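Local structure of 3-hydroxyacyl-thioester dehydratase X (Mycobacterium tuberculosis, 3WEW) at residues 87-92 with 103-108. The protein catalyses the reversible dehydration of (3R)-3-hydroxyacyl-CoA thioesters to trans-2-enoyl-CoA, preferring acyl chains of eight to twelve carbons. Residues are numbered along the deposited sequence; the frame is centred on the assembly and turned at random.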
ATOM      1  N   VAL A  87     -17.106  -0.636   5.271  1.00 26.31           N
ATOM      2  CA  VAL A  87     -16.193  -1.213   4.281  1.00 27.07           C
ATOM      3  C   VAL A  87     -16.932  -2.178   3.359  1.00 27.99           C
ATOM      4  O   VAL A  87     -17.693  -3.000   3.842  1.00 27.15           O
ATOM      5  CB  VAL A  87     -15.071  -2.019   4.948  1.00 26.66           C
ATOM      6  CG1 VAL A  87     -14.194  -2.682   3.882  1.00 27.37           C
ATOM      7  CG2 VAL A  87     -14.279  -1.142   5.898  1.00 26.05           C
ATOM      8  N   ARG A  88     -16.695  -2.066   2.051  1.00 29.06           N
ATOM      9  CA  ARG A  88     -17.096  -3.074   1.066  1.00 30.15           C
ATOM     10  C   ARG A  88     -15.909  -3.447   0.195  1.00 28.23           C
ATOM     11  O   ARG A  88     -15.214  -2.564  -0.310  1.00 25.73           O
ATOM     12  CB  ARG A  88     -18.206  -2.570   0.157  1.00 34.29           C
ATOM     13  CG  ARG A  88     -19.470  -2.232   0.909  1.00 44.57           C
ATOM     14  CD  ARG A  88     -20.699  -1.995   0.017  1.00 51.47           C
ATOM     15  NE  ARG A  88     -21.547  -0.923   0.562  1.00 55.95           N
ATOM     16  CZ  ARG A  88     -21.337   0.401   0.386  1.00 66.99           C
ATOM     17  NH1 ARG A  88     -20.295   0.896  -0.344  1.00 59.08           N
ATOM     18  NH2 ARG A  88     -22.203   1.257   0.945  1.00 66.20           N
ATOM     19  N   VAL A  89     -15.698  -4.756   0.027  1.00 27.13           N
ATOM     20  CA  VAL A  89     -14.686  -5.285  -0.856  1.00 27.04           C
ATOM     21  C   VAL A  89     -15.316  -6.281  -1.830  1.00 28.32           C
ATOM     22  O   VAL A  89     -16.150  -7.095  -1.440  1.00 28.77           O
ATOM     23  CB  VAL A  89     -13.575  -6.009  -0.073  1.00 27.43           C
ATOM     24  CG1 VAL A  89     -12.331  -6.145  -0.928  1.00 27.90           C
ATOM     25  CG2 VAL A  89     -13.203  -5.267   1.206  1.00 26.77           C
ATOM     26  N   ARG A  90     -14.956  -6.184  -3.104  1.00 29.38           N
ATOM     27  CA  ARG A  90     -15.249  -7.228  -4.066  1.00 31.56           C
ATOM     28  C   ARG A  90     -13.985  -7.526  -4.837  1.00 30.54           C
ATOM     29  O   ARG A  90     -13.082  -6.704  -4.926  1.00 31.18           O
ATOM     30  CB  ARG A  90     -16.377  -6.874  -5.039  1.00 36.15           C
ATOM     31  CG  ARG A  90     -16.196  -5.526  -5.720  1.00 42.30           C
ATOM     32  CD  ARG A  90     -16.496  -5.455  -7.225  1.00 46.07           C
ATOM     33  NE  ARG A  90     -17.476  -6.428  -7.732  1.00 50.44           N
ATOM     34  CZ  ARG A  90     -18.749  -6.521  -7.351  1.00 53.97           C
ATOM     35  NH1 ARG A  90     -19.257  -5.714  -6.403  1.00 51.01           N
ATOM     36  NH2 ARG A  90     -19.515  -7.454  -7.911  1.00 55.64           N
ATOM     37  N   ALA A  91     -13.921  -8.733  -5.372  1.00 28.53           N
ATOM     38  CA  ALA A  91     -12.812  -9.158  -6.151  1.00 28.49           C
ATOM     39  C   ALA A  91     -13.349  -9.298  -7.563  1.00 28.84           C
ATOM     40  O   ALA A  91     -14.479  -9.703  -7.744  1.00 29.35           O
ATOM     41  CB  ALA A  91     -12.306 -10.484  -5.624  1.00 29.20           C
ATOM     42  N   GLU A  92     -12.547  -8.968  -8.565  1.00 28.65           N
ATOM     43  CA  GLU A  92     -13.027  -8.962  -9.941  1.00 28.36           C
ATOM     44  C   GLU A  92     -11.825  -8.973 -10.898  1.00 28.71           C
ATOM     45  O   GLU A  92     -10.689  -8.797 -10.470  1.00 27.01           O
ATOM     46  CB  GLU A  92     -13.944  -7.738 -10.162  1.00 29.70           C
ATOM     47  CG  GLU A  92     -13.237  -6.393  -9.973  1.00 30.46           C
ATOM     48  CD  GLU A  92     -14.050  -5.186 -10.406  1.00 31.15           C
ATOM     49  OE1 GLU A  92     -13.614  -4.502 -11.353  1.00 31.50           O
ATOM     50  OE2 GLU A  92     -15.109  -4.906  -9.799  1.00 32.89           O
ATOM     51  N   VAL A 103      -5.464 -10.552  -9.936  1.00 33.43           N
ATOM     52  CA  VAL A 103      -6.836 -10.250  -9.521  1.00 30.86           C
ATOM     53  C   VAL A 103      -6.926  -8.848  -8.973  1.00 29.01           C
ATOM     54  O   VAL A 103      -5.962  -8.366  -8.371  1.00 27.15           O
ATOM     55  CB  VAL A 103      -7.385 -11.261  -8.487  1.00 30.14           C
ATOM     56  CG1 VAL A 103      -6.644 -11.179  -7.175  1.00 30.72           C
ATOM     57  CG2 VAL A 103      -8.855 -11.026  -8.268  1.00 30.58           C
ATOM     58  N   ASP A 104      -8.069  -8.198  -9.228  1.00 27.15           N
ATOM     59  CA  ASP A 104      -8.364  -6.886  -8.669  1.00 25.99           C
ATOM     60  C   ASP A 104      -9.271  -7.006  -7.455  1.00 25.38           C
ATOM     61  O   ASP A 104     -10.339  -7.684  -7.488  1.00 24.57           O
ATOM     62  CB  ASP A 104      -9.048  -5.978  -9.682  1.00 25.98           C
ATOM     63  CG  ASP A 104      -8.138  -5.558 -10.814  1.00 28.06           C
ATOM     64  OD1 ASP A 104      -6.895  -5.808 -10.756  1.00 24.82           O
ATOM     65  OD2 ASP A 104      -8.696  -4.974 -11.792  1.00 30.80           O
ATOM     66  N   LEU A 105      -8.840  -6.323  -6.396  1.00 23.65           N
ATOM     67  CA  LEU A 105      -9.608  -6.187  -5.169  1.00 22.65           C
ATOM     68  C   LEU A 105     -10.003  -4.732  -5.027  1.00 22.13           C
ATOM     69  O   LEU A 105      -9.146  -3.829  -4.931  1.00 21.62           O
ATOM     70  CB  LEU A 105      -8.794  -6.595  -3.963  1.00 23.00           C
ATOM     71  CG  LEU A 105      -8.715  -8.072  -3.570  1.00 23.70           C
ATOM     72  CD1 LEU A 105     -10.021  -8.607  -2.992  1.00 24.07           C
ATOM     73  CD2 LEU A 105      -8.267  -8.908  -4.723  1.00 24.70           C
ATOM     74  N   VAL A 106     -11.316  -4.514  -5.014  1.00 21.73           N
ATOM     75  CA  VAL A 106     -11.875  -3.196  -5.100  1.00 20.94           C
ATOM     76  C   VAL A 106     -12.573  -2.876  -3.812  1.00 20.76           C
ATOM     77  O   VAL A 106     -13.564  -3.507  -3.518  1.00 21.02           O
ATOM     78  CB  VAL A 106     -12.882  -3.121  -6.237  1.00 21.74           C
ATOM     79  CG1 VAL A 106     -13.418  -1.692  -6.349  1.00 22.46           C
ATOM     80  CG2 VAL A 106     -12.240  -3.568  -7.551  1.00 21.58           C
ATOM     81  N   THR A 107     -12.082  -1.873  -3.089  1.00 19.78           N
ATOM     82  CA  THR A 107     -12.552  -1.550  -1.752  1.00 21.81           C
ATOM     83  C   THR A 107     -13.150  -0.134  -1.703  1.00 21.17           C
ATOM     84  O   THR A 107     -12.593   0.783  -2.232  1.00 20.95           O
ATOM     85  CB  THR A 107     -11.384  -1.651  -0.732  1.00 22.97           C
ATOM     86  OG1 THR A 107     -10.792  -2.953  -0.813  1.00 25.67           O
ATOM     87  CG2 THR A 107     -11.832  -1.449   0.651  1.00 22.80           C
ATOM     88  N   ASN A 108     -14.287   0.013  -1.043  1.00 22.49           N
ATOM     89  CA  ASN A 108     -14.978   1.275  -0.907  1.00 22.45           C
ATOM     90  C   ASN A 108     -15.156   1.534   0.547  1.00 22.75           C
ATOM     91  O   ASN A 108     -15.732   0.723   1.254  1.00 23.44           O
ATOM     92  CB  ASN A 108     -16.305   1.223  -1.662  1.00 23.30           C
ATOM     93  CG  ASN A 108     -16.073   1.341  -3.176  1.00 26.34           C
ATOM     94  OD1 ASN A 108     -15.658   2.382  -3.643  1.00 26.38           O
ATOM     95  ND2 ASN A 108     -16.214   0.247  -3.915  1.00 26.85           N
TER
HETATM   96  O   HOH W   1     -16.144  -2.653  -3.269  1.00 24.62           O
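E92 and V106 meet diagonally across a two-stranded antiparallel ladder: the carboxylate carbon CD of E92 lies 3.7 Å from V106 CG2, and E92 CG also touches that methyl. The torsions account for this. CG of E92 sits between its own N and carbonyl carbon (chi1 62°), and the chain then runs extended over V106. On the same face R90 lies alongside V106, with its CG 4.1 Å from V106 CB, so V106 touches R90 through CB and E92 through the methyl CG2. Their ends pair within the strand, R90 NE standing 3.5 Å from E92 OE2 in a salt bridge.

N108, the next large contributor, faces R88. Its CB lies at the edge of the R88 guanidinium, 4.2 Å from NH1, while ND2 donates to a water that in turn donates to V106 O at 2.7 Å and, weakly, to R88 O. The N108 amide oxygen has its own partner, H118.

Three hydrogen-bonded pairs, R88-N108, R90-V106 and E92-D104, fix the register with two bonds each; the straightest, V106 N to R90 O, has an N-H...O angle of 176°. The axes of segments 87-92 and 103-108 run antiparallel, at 162° to each other. On the other face, L105 CD1 bridges V89 CG1 and A91 CB, 4.0 Å from both, and V89 CG1 approaches T107 OG1 to 3.5 Å.

The ladder belongs to the hairpin of strands 84-96 and 100-111 in the antiparallel sheet of this hotdog-fold dehydratase. Helix 47-55 packs on the V89, L105 and T107 face through V50. Strand 9-16 continues the sheet beside 84-96, and strand 114-126 pairs with 100-111.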